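Hypothetical protein SP2199 (Streptococcus pneumoniae TIGR4, PDB 2IBO) is of unknown function but probably belongs to the small thiamine-binding proteins, folding as an alpha-beta protein that assembles from four copies. Local coordinates at residues I5-L10 and A72-N77; A27-Q32 and M53-E58; D23-Y28 and E61-E66. All blocks are in the same frame, centred on the assembly; numbering follows the deposited sequence.

All three contacts belong to one ferredoxin-like βαββαβ unit. Interaction 1 is its buried core: strands 2-11 and 70-79 joined by backbone hydrogen bonds, with aliphatic side chains beneath helix 49-64 and polar ones turned to other subunits. Interactions 2 and 3 hold the same two helices, 16-31 and 49-64, side by side at successive levels, share Y28, and rely on side-chain packing at a partly buried, more peripheral seam. Interaction 2 adds an aromatic ring and charged side chains, interaction 3 small valine and alanine groups and an amide beside a carboxylate. I5 and L7 join the sheet to interaction 2, L7 and V9 to interaction 3.

Interaction 1. Residues I5-L10 and A72-N77; sequences IALQVL and ANVKIN
The first and last strands of a ferredoxin-like βαββαβ fold run antiparallel here as the neighbours 2-11 and 70-79 of the four-stranded sheet. Two hydrogen-bonded pairs stitch them. A6 N gives to K75 O at 2.9 Å and K75 N returns to A6 O, arriving in the carbonyl plane on a lone pair. Q8 and N73 repeat the exchange, with N73 N at 3.0 Å from Q8 O; the bond from Q8 N instead meets N73 O nearly along its C=O axis. The tight face carries I5, L7, V74, I76 and A72, packed under helix 49-64, where L7 touches L56 and A72 touches L60. L7, with CG anti to the backbone N (chi1 178°), lies beside V74, its CD1 3.7 Å from V74 CG2. The I5 side chain crosses V74 obliquely, CG2 4.0 Å from V74 CG1. The packing slackens toward the end of this face, where the partly exposed V9 side chain makes no contact with its partner A72.

A6, Q8, N73 and K75 form the other, more polar face, which other subunits cover. A6 CB sits 3.6 Å from K75 CB, and the lysine then runs out extended, so that NZ forms salt bridges with its own E42 and with E42 of the third subunit. The Q8 and N73 amides point the same way, planes 63° apart, too poorly aimed to bond each other; instead N73 ND2 donates to OD1 of N73 in the fourth subunit.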
ATOM      1  N   ILE A   5       0.476  11.824   6.311  1.00 27.39           N
ATOM      2  CA  ILE A   5       0.236  11.329   4.963  1.00 25.92           C
ATOM      3  C   ILE A   5       1.561  10.947   4.341  1.00 26.45           C
ATOM      4  O   ILE A   5       2.525  11.705   4.415  1.00 28.33           O
ATOM      5  CB  ILE A   5      -0.415  12.450   4.103  1.00 17.95           C
ATOM      6  CG1 ILE A   5      -1.848  12.670   4.563  1.00 17.57           C
ATOM      7  CG2 ILE A   5      -0.332  12.141   2.625  1.00 15.73           C
ATOM      8  CD1 ILE A   5      -2.671  11.419   4.511  1.00 20.74           C
ATOM      9  N   ALA A   6       1.619   9.766   3.742  1.00 15.98           N
ATOM     10  CA  ALA A   6       2.832   9.311   3.077  1.00 15.10           C
ATOM     11  C   ALA A   6       2.438   9.247   1.611  1.00 15.81           C
ATOM     12  O   ALA A   6       1.416   8.644   1.262  1.00 16.09           O
ATOM     13  CB  ALA A   6       3.226   7.943   3.593  1.00 21.04           C
ATOM     14  N   LEU A   7       3.207   9.891   0.744  1.00 18.81           N
ATOM     15  CA  LEU A   7       2.854   9.892  -0.678  1.00 20.76           C
ATOM     16  C   LEU A   7       3.951   9.354  -1.590  1.00 21.05           C
ATOM     17  O   LEU A   7       5.144   9.662  -1.420  1.00 20.97           O
ATOM     18  CB  LEU A   7       2.459  11.313  -1.131  1.00 23.41           C
ATOM     19  CG  LEU A   7       2.097  11.530  -2.616  1.00 23.91           C
ATOM     20  CD1 LEU A   7       0.775  10.789  -2.968  1.00 22.82           C
ATOM     21  CD2 LEU A   7       1.979  13.026  -2.895  1.00 21.13           C
ATOM     22  N   GLN A   8       3.525   8.525  -2.537  1.00 18.02           N
ATOM     23  CA  GLN A   8       4.414   7.939  -3.532  1.00 20.06           C
ATOM     24  C   GLN A   8       3.710   8.053  -4.864  1.00 19.38           C
ATOM     25  O   GLN A   8       2.604   7.538  -5.042  1.00 17.89           O
ATOM     26  CB  GLN A   8       4.683   6.463  -3.264  1.00 28.06           C
ATOM     27  CG  GLN A   8       5.458   5.814  -4.390  1.00 30.64           C
ATOM     28  CD  GLN A   8       5.736   4.342  -4.156  1.00 35.96           C
ATOM     29  OE1 GLN A   8       6.603   3.756  -4.812  1.00 36.27           O
ATOM     30  NE2 GLN A   8       4.998   3.730  -3.223  1.00 37.14           N
ATOM     31  N   VAL A   9       4.342   8.741  -5.799  1.00 27.90           N
ATOM     32  CA  VAL A   9       3.746   8.899  -7.102  1.00 29.63           C
ATOM     33  C   VAL A   9       4.498   8.067  -8.115  1.00 32.04           C
ATOM     34  O   VAL A   9       5.704   8.247  -8.309  1.00 31.48           O
ATOM     35  CB  VAL A   9       3.764  10.365  -7.563  1.00 12.80           C
ATOM     36  CG1 VAL A   9       3.243  10.452  -8.992  1.00 14.08           C
ATOM     37  CG2 VAL A   9       2.914  11.226  -6.620  1.00 10.00           C
ATOM     38  N   LEU A  10       3.784   7.134  -8.736  1.00 34.69           N
ATOM     39  CA  LEU A  10       4.370   6.294  -9.766  1.00 38.11           C
ATOM     40  C   LEU A  10       3.685   6.626 -11.078  1.00 39.98           C
ATOM     41  O   LEU A  10       2.627   6.076 -11.397  1.00 39.17           O
ATOM     42  CB  LEU A  10       4.181   4.810  -9.459  1.00 52.81           C
ATOM     43  CG  LEU A  10       4.906   4.278  -8.229  1.00 52.35           C
ATOM     44  CD1 LEU A  10       4.632   2.792  -8.109  1.00 51.95           C
ATOM     45  CD2 LEU A  10       6.395   4.554  -8.338  1.00 50.32           C
ATOM     46  N   ALA A  72      -0.893   6.486  -7.629  1.00 21.24           N
ATOM     47  CA  ALA A  72      -0.286   6.879  -6.372  1.00 19.63           C
ATOM     48  C   ALA A  72      -0.659   5.964  -5.230  1.00 18.65           C
ATOM     49  O   ALA A  72      -1.767   5.442  -5.174  1.00 18.53           O
ATOM     50  CB  ALA A  72      -0.686   8.326  -6.031  1.00 11.53           C
ATOM     51  N   ASN A  73       0.292   5.766  -4.324  1.00 16.30           N
ATOM     52  CA  ASN A  73       0.079   4.961  -3.137  1.00 15.87           C
ATOM     53  C   ASN A  73       0.042   6.024  -2.077  1.00 15.08           C
ATOM     54  O   ASN A  73       0.908   6.893  -2.061  1.00 14.75           O
ATOM     55  CB  ASN A  73       1.277   4.048  -2.851  1.00 19.51           C
ATOM     56  CG  ASN A  73       1.274   2.771  -3.678  1.00 22.33           C
ATOM     57  OD1 ASN A  73       2.341   2.237  -4.006  1.00 25.52           O
ATOM     58  ND2 ASN A  73       0.091   2.262  -4.000  1.00 21.92           N
ATOM     59  N   VAL A  74      -0.947   5.976  -1.197  1.00 17.26           N
ATOM     60  CA  VAL A  74      -1.009   6.953  -0.128  1.00 16.73           C
ATOM     61  C   VAL A  74      -1.287   6.234   1.172  1.00 17.10           C
ATOM     62  O   VAL A  74      -2.051   5.270   1.198  1.00 17.69           O
ATOM     63  CB  VAL A  74      -2.129   7.995  -0.359  1.00 18.15           C
ATOM     64  CG1 VAL A  74      -2.071   9.055   0.727  1.00 18.01           C
ATOM     65  CG2 VAL A  74      -1.972   8.633  -1.721  1.00 17.41           C
ATOM     66  N   LYS A  75      -0.646   6.692   2.241  1.00 29.70           N
ATOM     67  CA  LYS A  75      -0.853   6.131   3.561  1.00 29.74           C
ATOM     68  C   LYS A  75      -1.378   7.275   4.390  1.00 31.71           C
ATOM     69  O   LYS A  75      -0.815   8.374   4.372  1.00 32.97           O
ATOM     70  CB  LYS A  75       0.454   5.647   4.179  1.00 17.53           C
ATOM     71  CG  LYS A  75       0.915   4.311   3.705  1.00 14.85           C
ATOM     72  CD  LYS A  75       2.311   4.031   4.225  1.00 16.01           C
ATOM     73  CE  LYS A  75       2.880   2.773   3.598  1.00 15.89           C
ATOM     74  NZ  LYS A  75       4.307   2.603   3.986  1.00 19.14           N
ATOM     75  N   ILE A  76      -2.469   7.032   5.095  1.00 25.08           N
ATOM     76  CA  ILE A  76      -3.011   8.063   5.945  1.00 24.99           C
ATOM     77  C   ILE A  76      -3.055   7.512   7.352  1.00 25.01           C
ATOM     78  O   ILE A  76      -3.306   6.321   7.563  1.00 26.56           O
ATOM     79  CB  ILE A  76      -4.414   8.481   5.480  1.00 22.81           C
ATOM     80  CG1 ILE A  76      -4.362   8.793   3.971  1.00 23.37           C
ATOM     81  CG2 ILE A  76      -4.900   9.677   6.311  1.00 22.52           C
ATOM     82  CD1 ILE A  76      -5.603   9.438   3.388  1.00 21.49           C
ATOM     83  N   ASN A  77      -2.765   8.374   8.313  1.00 24.88           N
ATOM     84  CA  ASN A  77      -2.789   7.997   9.720  1.00 24.92           C
ATOM     85  C   ASN A  77      -3.461   9.174  10.427  1.00 24.97           C
ATOM     86  O   ASN A  77      -2.906  10.270  10.480  1.00 24.53           O
ATOM     87  CB  ASN A  77      -1.356   7.772  10.225  1.00 14.16           C
ATOM     88  CG  ASN A  77      -1.299   7.336  11.676  1.00 13.79           C
ATOM     89  OD1 ASN A  77      -2.243   6.747  12.196  1.00 10.55           O
ATOM     90  ND2 ASN A  77      -0.181   7.603  12.329  1.00 17.01           N
TER

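Interaction 2. Residues A27-Q32 and M53-E58; sequences AYLQTQ and MRILKE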
ATOM      1  N   ALA A  27       8.511  19.599  -5.663  1.00 29.58           N
ATOM      2  CA  ALA A  27       8.596  21.064  -5.613  1.00 28.03           C
ATOM      3  C   ALA A  27       7.309  21.649  -5.038  1.00 26.88           C
ATOM      4  O   ALA A  27       7.339  22.487  -4.141  1.00 26.44           O
ATOM      5  CB  ALA A  27       8.848  21.630  -7.008  1.00 25.33           C
ATOM      6  N   TYR A  28       6.174  21.208  -5.560  1.00 17.92           N
ATOM      7  CA  TYR A  28       4.903  21.693  -5.054  1.00 17.83           C
ATOM      8  C   TYR A  28       4.818  21.458  -3.557  1.00 18.72           C
ATOM      9  O   TYR A  28       4.502  22.367  -2.809  1.00 17.94           O
ATOM     10  CB  TYR A  28       3.724  20.981  -5.712  1.00 28.18           C
ATOM     11  CG  TYR A  28       2.458  21.187  -4.923  1.00 28.57           C
ATOM     12  CD1 TYR A  28       1.851  22.436  -4.866  1.00 26.83           C
ATOM     13  CD2 TYR A  28       1.926  20.160  -4.146  1.00 29.44           C
ATOM     14  CE1 TYR A  28       0.754  22.664  -4.042  1.00 28.24           C
ATOM     15  CE2 TYR A  28       0.827  20.377  -3.318  1.00 29.80           C
ATOM     16  CZ  TYR A  28       0.254  21.633  -3.272  1.00 29.51           C
ATOM     17  OH  TYR A  28      -0.775  21.862  -2.406  1.00 28.05           O
ATOM     18  N   LEU A  29       5.090  20.227  -3.131  1.00 32.38           N
ATOM     19  CA  LEU A  29       5.036  19.864  -1.720  1.00 31.05           C
ATOM     20  C   LEU A  29       5.920  20.779  -0.857  1.00 30.63           C
ATOM     21  O   LEU A  29       5.512  21.222   0.210  1.00 31.25           O
ATOM     22  CB  LEU A  29       5.441  18.389  -1.556  1.00 11.91           C
ATOM     23  CG  LEU A  29       4.410  17.276  -1.298  1.00 14.00           C
ATOM     24  CD1 LEU A  29       3.058  17.574  -1.879  1.00 11.93           C
ATOM     25  CD2 LEU A  29       4.948  16.008  -1.893  1.00 11.23           C
ATOM     26  N   GLN A  30       7.126  21.073  -1.314  1.00 20.76           N
ATOM     27  CA  GLN A  30       8.023  21.950  -0.549  1.00 22.29           C
ATOM     28  C   GLN A  30       7.394  23.343  -0.364  1.00 23.31           C
ATOM     29  O   GLN A  30       7.644  24.046   0.614  1.00 23.41           O
ATOM     30  CB  GLN A  30       9.372  22.079  -1.269  1.00 19.29           C
ATOM     31  CG  GLN A  30      10.194  20.820  -1.219  1.00 19.54           C
ATOM     32  CD  GLN A  30      11.395  20.855  -2.138  1.00 19.27           C
ATOM     33  OE1 GLN A  30      12.358  20.113  -1.932  1.00 20.46           O
ATOM     34  NE2 GLN A  30      11.343  21.705  -3.171  1.00 19.18           N
ATOM     35  N   THR A  31       6.568  23.714  -1.329  1.00 24.72           N
ATOM     36  CA  THR A  31       5.865  24.979  -1.345  1.00 25.44           C
ATOM     37  C   THR A  31       4.883  25.129  -0.200  1.00 26.21           C
ATOM     38  O   THR A  31       4.644  26.239   0.275  1.00 27.85           O
ATOM     39  CB  THR A  31       5.112  25.127  -2.676  1.00 26.80           C
ATOM     40  OG1 THR A  31       5.966  25.765  -3.624  1.00 27.81           O
ATOM     41  CG2 THR A  31       3.852  25.911  -2.514  1.00 26.43           C
ATOM     42  N   GLN A  32       4.295  24.026   0.241  1.00 23.93           N
ATOM     43  CA  GLN A  32       3.346  24.106   1.337  1.00 25.42           C
ATOM     44  C   GLN A  32       4.071  24.322   2.666  1.00 25.78           C
ATOM     45  O   GLN A  32       5.267  24.039   2.795  1.00 25.71           O
ATOM     46  CB  GLN A  32       2.499  22.842   1.383  1.00 31.34           C
ATOM     47  CG  GLN A  32       1.730  22.587   0.099  1.00 31.90           C
ATOM     48  CD  GLN A  32       0.975  23.810  -0.387  1.00 32.00           C
ATOM     49  OE1 GLN A  32       1.378  24.461  -1.345  1.00 31.85           O
ATOM     50  NE2 GLN A  32      -0.121  24.132   0.282  1.00 34.11           N
HETATM   51  N   MSE A  53      -5.187  16.690   3.386  1.00 21.19           N
HETATM   52  CA  MSE A  53      -6.090  16.244   2.326  1.00 21.88           C
HETATM   53  C   MSE A  53      -6.045  17.239   1.174  1.00 21.24           C
HETATM   54  O   MSE A  53      -6.050  16.850  -0.001  1.00 19.71           O
HETATM   55  CB  MSE A  53      -7.515  16.090   2.846  1.00 39.34           C
HETATM   56  CG  MSE A  53      -7.710  14.874   3.752  1.00 45.47           C
HETATM   57 SE   MSE A  53      -7.077  13.185   2.965  1.00 54.85          SE
HETATM   58  CE  MSE A  53      -5.401  13.108   3.889  1.00 50.85           C
ATOM     59  N   ARG A  54      -5.971  18.527   1.514  1.00 26.31           N
ATOM     60  CA  ARG A  54      -5.902  19.581   0.514  1.00 24.87           C
ATOM     61  C   ARG A  54      -4.590  19.453  -0.267  1.00 24.23           C
ATOM     62  O   ARG A  54      -4.585  19.477  -1.500  1.00 25.34           O
ATOM     63  CB  ARG A  54      -5.969  20.951   1.192  1.00 59.58           C
ATOM     64  CG  ARG A  54      -6.112  22.110   0.231  1.00 60.47           C
ATOM     65  CD  ARG A  54      -5.710  23.408   0.878  1.00 61.96           C
ATOM     66  NE  ARG A  54      -4.258  23.561   0.922  1.00 66.21           N
ATOM     67  CZ  ARG A  54      -3.561  23.774   2.037  1.00 68.23           C
ATOM     68  NH1 ARG A  54      -4.177  23.859   3.217  1.00 66.86           N
ATOM     69  NH2 ARG A  54      -2.242  23.906   1.972  1.00 69.29           N
ATOM     70  N   ILE A  55      -3.478  19.311   0.452  1.00 25.66           N
ATOM     71  CA  ILE A  55      -2.176  19.190  -0.186  1.00 24.23           C
ATOM     72  C   ILE A  55      -2.095  17.926  -1.040  1.00 25.28           C
ATOM     73  O   ILE A  55      -1.539  17.949  -2.137  1.00 26.05           O
ATOM     74  CB  ILE A  55      -1.044  19.206   0.870  1.00 15.10           C
ATOM     75  CG1 ILE A  55      -1.029  20.581   1.574  1.00 14.09           C
ATOM     76  CG2 ILE A  55       0.302  18.928   0.218  1.00 13.09           C
ATOM     77  CD1 ILE A  55       0.079  20.759   2.599  1.00 14.62           C
ATOM     78  N   LEU A  56      -2.669  16.829  -0.547  1.00 26.14           N
ATOM     79  CA  LEU A  56      -2.661  15.564  -1.286  1.00 25.66           C
ATOM     80  C   LEU A  56      -3.352  15.755  -2.629  1.00 26.52           C
ATOM     81  O   LEU A  56      -2.809  15.377  -3.670  1.00 26.89           O
ATOM     82  CB  LEU A  56      -3.381  14.460  -0.495  1.00 15.90           C
ATOM     83  CG  LEU A  56      -3.586  13.090  -1.183  1.00 14.05           C
ATOM     84  CD1 LEU A  56      -2.239  12.487  -1.604  1.00 13.61           C
ATOM     85  CD2 LEU A  56      -4.311  12.144  -0.240  1.00 12.48           C
ATOM     86  N   LYS A  57      -4.544  16.357  -2.594  1.00 13.64           N
ATOM     87  CA  LYS A  57      -5.323  16.599  -3.806  1.00 15.07           C
ATOM     88  C   LYS A  57      -4.572  17.469  -4.796  1.00 16.02           C
ATOM     89  O   LYS A  57      -4.570  17.179  -5.995  1.00 14.05           O
ATOM     90  CB  LYS A  57      -6.649  17.251  -3.460  1.00 56.68           C
ATOM     91  CG  LYS A  57      -7.573  17.415  -4.647  1.00 59.31           C
ATOM     92  CD  LYS A  57      -8.898  18.003  -4.208  1.00 59.04           C
ATOM     93  CE  LYS A  57      -9.780  18.284  -5.399  1.00 60.38           C
ATOM     94  NZ  LYS A  57     -10.986  19.077  -5.022  1.00 64.21           N
ATOM     95  N   GLU A  58      -3.920  18.522  -4.304  1.00 25.08           N
ATOM     96  CA  GLU A  58      -3.164  19.403  -5.189  1.00 26.66           C
ATOM     97  C   GLU A  58      -1.948  18.665  -5.747  1.00 26.09           C
ATOM     98  O   GLU A  58      -1.659  18.741  -6.939  1.00 25.90           O
ATOM     99  CB  GLU A  58      -2.712  20.664  -4.446  1.00 60.91           C
ATOM    100  CG  GLU A  58      -3.246  21.961  -5.041  1.00 65.98           C
ATOM    101  CD  GLU A  58      -2.807  22.180  -6.479  1.00 68.10           C
ATOM    102  OE1 GLU A  58      -3.295  23.138  -7.114  1.00 69.75           O
ATOM    103  OE2 GLU A  58      -1.970  21.402  -6.975  1.00 69.57           O
TER
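Two helices pack antiparallel on one face of the sheet in this ferredoxin-like fold, and here the last turn of helix 16-31 meets the middle of helix 49-64. The short axes stand 10.5 Å apart at 155°, wide enough for side chains to fill the seam. Y28 and I55 fill most of it. Y28 CG lies anti to the backbone N (chi1 164°), which sends the ring across to the other helix. There the I55 carbonyl oxygen sits at the ring edge, 3.6 Å from Y28 CE2, while I55 CG2 touches the same carbon at 3.9 Å. The phenol end runs over E58, crossing it at about a right angle with OH and CZ against CB. The glutamate bends at chi2 (-60°) and folds back, bringing OE2 above one face of the ring, 4.2 Å from its plane and offset toward the rim; the carboxylate is tilted 32° to the ring.

I55 holds the middle, its branches shared among three residues. CG2, anti to the backbone N, takes L29 CD1 at 3.7 Å as well as the tyrosine; CD1, at about a right angle to CG2 as seen from CB, meets Q32 tip to tip, against CB and CG. Outside this, the exposed R54 bends at chi3 so that its guanidinium comes up beside the end of Q32. L29 and I55 both reach L45 of strand 43-46 below, so the seam passes from charged groups at the surface to aliphatic carbons over the sheet, as in the paired-helix layer of a ferredoxin-like α/β sandwich.

Interaction 3. Residues D23-Y28 and E61-E66; sequences DQVIAY and EVAGQE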
ATOM      1  N   ASP A  23       9.571  15.436  -9.973  1.00 30.50           N
ATOM      2  CA  ASP A  23      10.184  16.689  -9.549  1.00 30.44           C
ATOM      3  C   ASP A  23       9.094  17.702  -9.227  1.00 29.67           C
ATOM      4  O   ASP A  23       9.177  18.411  -8.228  1.00 29.10           O
ATOM      5  CB  ASP A  23      11.097  17.251 -10.648  1.00 43.10           C
ATOM      6  CG  ASP A  23      12.480  16.625 -10.633  1.00 43.07           C
ATOM      7  OD1 ASP A  23      13.292  16.954 -11.525  1.00 44.55           O
ATOM      8  OD2 ASP A  23      12.757  15.812  -9.729  1.00 41.86           O
ATOM      9  N   GLN A  24       8.067  17.756 -10.072  1.00 30.57           N
ATOM     10  CA  GLN A  24       6.966  18.702  -9.878  1.00 32.26           C
ATOM     11  C   GLN A  24       6.180  18.456  -8.597  1.00 31.67           C
ATOM     12  O   GLN A  24       5.799  19.401  -7.907  1.00 32.35           O
ATOM     13  CB  GLN A  24       6.005  18.659 -11.067  1.00 57.29           C
ATOM     14  CG  GLN A  24       6.630  19.054 -12.388  1.00 61.86           C
ATOM     15  CD  GLN A  24       7.121  20.494 -12.417  1.00 65.31           C
ATOM     16  OE1 GLN A  24       7.974  20.904 -11.622  1.00 64.93           O
ATOM     17  NE2 GLN A  24       6.582  21.271 -13.350  1.00 68.04           N
ATOM     18  N   VAL A  25       5.935  17.191  -8.275  1.00 30.82           N
ATOM     19  CA  VAL A  25       5.191  16.908  -7.072  1.00 29.60           C
ATOM     20  C   VAL A  25       6.014  17.279  -5.835  1.00 29.50           C
ATOM     21  O   VAL A  25       5.475  17.796  -4.849  1.00 31.07           O
ATOM     22  CB  VAL A  25       4.759  15.431  -7.019  1.00 15.37           C
ATOM     23  CG1 VAL A  25       4.021  15.157  -5.708  1.00 14.47           C
ATOM     24  CG2 VAL A  25       3.841  15.114  -8.211  1.00 11.45           C
ATOM     25  N   ILE A  26       7.320  17.034  -5.892  1.00 26.43           N
ATOM     26  CA  ILE A  26       8.197  17.355  -4.772  1.00 25.53           C
ATOM     27  C   ILE A  26       8.256  18.873  -4.579  1.00 26.06           C
ATOM     28  O   ILE A  26       8.069  19.376  -3.469  1.00 25.92           O
ATOM     29  CB  ILE A  26       9.631  16.803  -5.004  1.00 14.40           C
ATOM     30  CG1 ILE A  26       9.624  15.272  -4.931  1.00 13.21           C
ATOM     31  CG2 ILE A  26      10.596  17.363  -3.942  1.00 13.22           C
ATOM     32  CD1 ILE A  26       9.552  14.723  -3.498  1.00 13.41           C
ATOM     33  N   ALA A  27       8.511  19.599  -5.663  1.00 29.58           N
ATOM     34  CA  ALA A  27       8.596  21.064  -5.613  1.00 28.03           C
ATOM     35  C   ALA A  27       7.309  21.649  -5.038  1.00 26.88           C
ATOM     36  O   ALA A  27       7.339  22.487  -4.141  1.00 26.44           O
ATOM     37  CB  ALA A  27       8.848  21.630  -7.008  1.00 25.33           C
ATOM     38  N   TYR A  28       6.174  21.208  -5.560  1.00 17.92           N
ATOM     39  CA  TYR A  28       4.903  21.693  -5.054  1.00 17.83           C
ATOM     40  C   TYR A  28       4.818  21.458  -3.557  1.00 18.72           C
ATOM     41  O   TYR A  28       4.502  22.367  -2.809  1.00 17.94           O
ATOM     42  CB  TYR A  28       3.724  20.981  -5.712  1.00 28.18           C
ATOM     43  CG  TYR A  28       2.458  21.187  -4.923  1.00 28.57           C
ATOM     44  CD1 TYR A  28       1.851  22.436  -4.866  1.00 26.83           C
ATOM     45  CD2 TYR A  28       1.926  20.160  -4.146  1.00 29.44           C
ATOM     46  CE1 TYR A  28       0.754  22.664  -4.042  1.00 28.24           C
ATOM     47  CE2 TYR A  28       0.827  20.377  -3.318  1.00 29.80           C
ATOM     48  CZ  TYR A  28       0.254  21.633  -3.272  1.00 29.51           C
ATOM     49  OH  TYR A  28      -0.775  21.862  -2.406  1.00 28.05           O
ATOM     50  N   GLU A  61      -3.042  16.615  -8.538  1.00 32.78           N
ATOM     51  CA  GLU A  61      -3.439  17.418  -9.698  1.00 33.14           C
ATOM     52  C   GLU A  61      -2.175  17.925 -10.400  1.00 32.74           C
ATOM     53  O   GLU A  61      -2.131  18.021 -11.622  1.00 33.61           O
ATOM     54  CB  GLU A  61      -4.328  18.588  -9.266  1.00 51.85           C
ATOM     55  CG  GLU A  61      -5.645  18.141  -8.642  1.00 54.63           C
ATOM     56  CD  GLU A  61      -6.526  19.292  -8.183  1.00 58.04           C
ATOM     57  OE1 GLU A  61      -6.011  20.237  -7.541  1.00 59.21           O
ATOM     58  OE2 GLU A  61      -7.747  19.241  -8.453  1.00 59.95           O
ATOM     59  N   VAL A  62      -1.139  18.239  -9.633  1.00 31.91           N
ATOM     60  CA  VAL A  62       0.108  18.680 -10.237  1.00 33.29           C
ATOM     61  C   VAL A  62       0.665  17.523 -11.068  1.00 35.44           C
ATOM     62  O   VAL A  62       0.988  17.700 -12.243  1.00 36.97           O
ATOM     63  CB  VAL A  62       1.174  19.052  -9.181  1.00 21.29           C
ATOM     64  CG1 VAL A  62       2.514  19.262  -9.858  1.00 18.54           C
ATOM     65  CG2 VAL A  62       0.758  20.302  -8.417  1.00 19.89           C
ATOM     66  N   ALA A  63       0.771  16.341 -10.456  1.00 36.77           N
ATOM     67  CA  ALA A  63       1.304  15.163 -11.150  1.00 38.70           C
ATOM     68  C   ALA A  63       0.494  14.825 -12.398  1.00 39.70           C
ATOM     69  O   ALA A  63       1.058  14.453 -13.432  1.00 38.36           O
ATOM     70  CB  ALA A  63       1.330  13.957 -10.212  1.00 27.54           C
ATOM     71  N   GLY A  64      -0.823  14.964 -12.289  1.00 43.16           N
ATOM     72  CA  GLY A  64      -1.706  14.662 -13.401  1.00 47.69           C
ATOM     73  C   GLY A  64      -1.589  15.613 -14.582  1.00 50.80           C
ATOM     74  O   GLY A  64      -2.028  15.311 -15.701  1.00 51.04           O
ATOM     75  N   GLN A  65      -1.010  16.780 -14.346  1.00 51.86           N
ATOM     76  CA  GLN A  65      -0.839  17.738 -15.420  1.00 54.21           C
ATOM     77  C   GLN A  65       0.631  17.719 -15.808  1.00 54.05           C
ATOM     78  O   GLN A  65       1.267  18.759 -15.933  1.00 53.92           O
ATOM     79  CB  GLN A  65      -1.254  19.134 -14.956  1.00 93.90           C
ATOM     80  CG  GLN A  65      -1.441  20.119 -16.092  1.00 86.55           C
ATOM     81  CD  GLN A  65      -1.844  21.495 -15.612  1.00 88.27           C
ATOM     82  OE1 GLN A  65      -2.832  21.647 -14.895  1.00 87.45           O
ATOM     83  NE2 GLN A  65      -1.083  22.509 -16.009  1.00 86.92           N
ATOM     84  N   GLU A  66       1.162  16.513 -15.982  1.00 48.94           N
ATOM     85  CA  GLU A  66       2.560  16.313 -16.353  1.00 48.62           C
ATOM     86  C   GLU A  66       2.683  14.912 -16.960  1.00 48.03           C
ATOM     87  O   GLU A  66       3.712  14.548 -17.534  1.00 47.17           O
ATOM     88  CB  GLU A  66       3.448  16.422 -15.114  1.00 59.00           C
ATOM     89  CG  GLU A  66       4.891  16.776 -15.421  1.00 60.47           C
ATOM     90  CD  GLU A  66       5.143  18.274 -15.404  1.00 61.09           C
ATOM     91  OE1 GLU A  66       6.192  18.703 -15.926  1.00 61.76           O
ATOM     92  OE2 GLU A  66       4.302  19.022 -14.858  1.00 61.50           O
TER
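Q24, near the middle of helix 16-31, leans across to the C-terminal end of helix 49-64 and the turn after it. Its CB rests 3.7 Å from V62 CG1, the aliphatic start of the side chain lying on the valine. CG, anti to the carbonyl carbon (chi1 -62°), comes within 3.4 Å of E66 OE2. The chain then bends at chi2 (-63°), leaving CD about equally far from both carboxylate oxygens of E66. At the tip, NE2 is 3.5 Å from E66 OE2 and slightly farther from OE1. The two side chains cross at about a right angle, with amide and carboxylate planes 79° apart, and the pair makes a loose polar contact with no hydrogen bond between the amide and the acid. E66 reaches this place from beyond the helix end, its CG anti to the backbone N, and also packs on A20 and V21 one turn back along helix 16-31.

Inward of this polar rim the contact is apolar. V62 splits its two methyls between neighbouring turns: CG1 goes to Q24, and CG2 to the base of Y28, 4.0 Å from CG and approaching the ring obliquely. Deeper still, V25 and A63 are the buried pair. V25 CG2 lies against A63 CB at 3.4 Å, and the short alanine lets the backbones come close, with the CA atoms of V25 and A63 5.9 Å apart. The two residues also face V9 of strand 2-11, V25 through CG1 and A63 through CB. Through these small residues helices 16-31 and 49-64 close up against each other while covering the same face of the antiparallel sheet, as the βαββαβ topology requires.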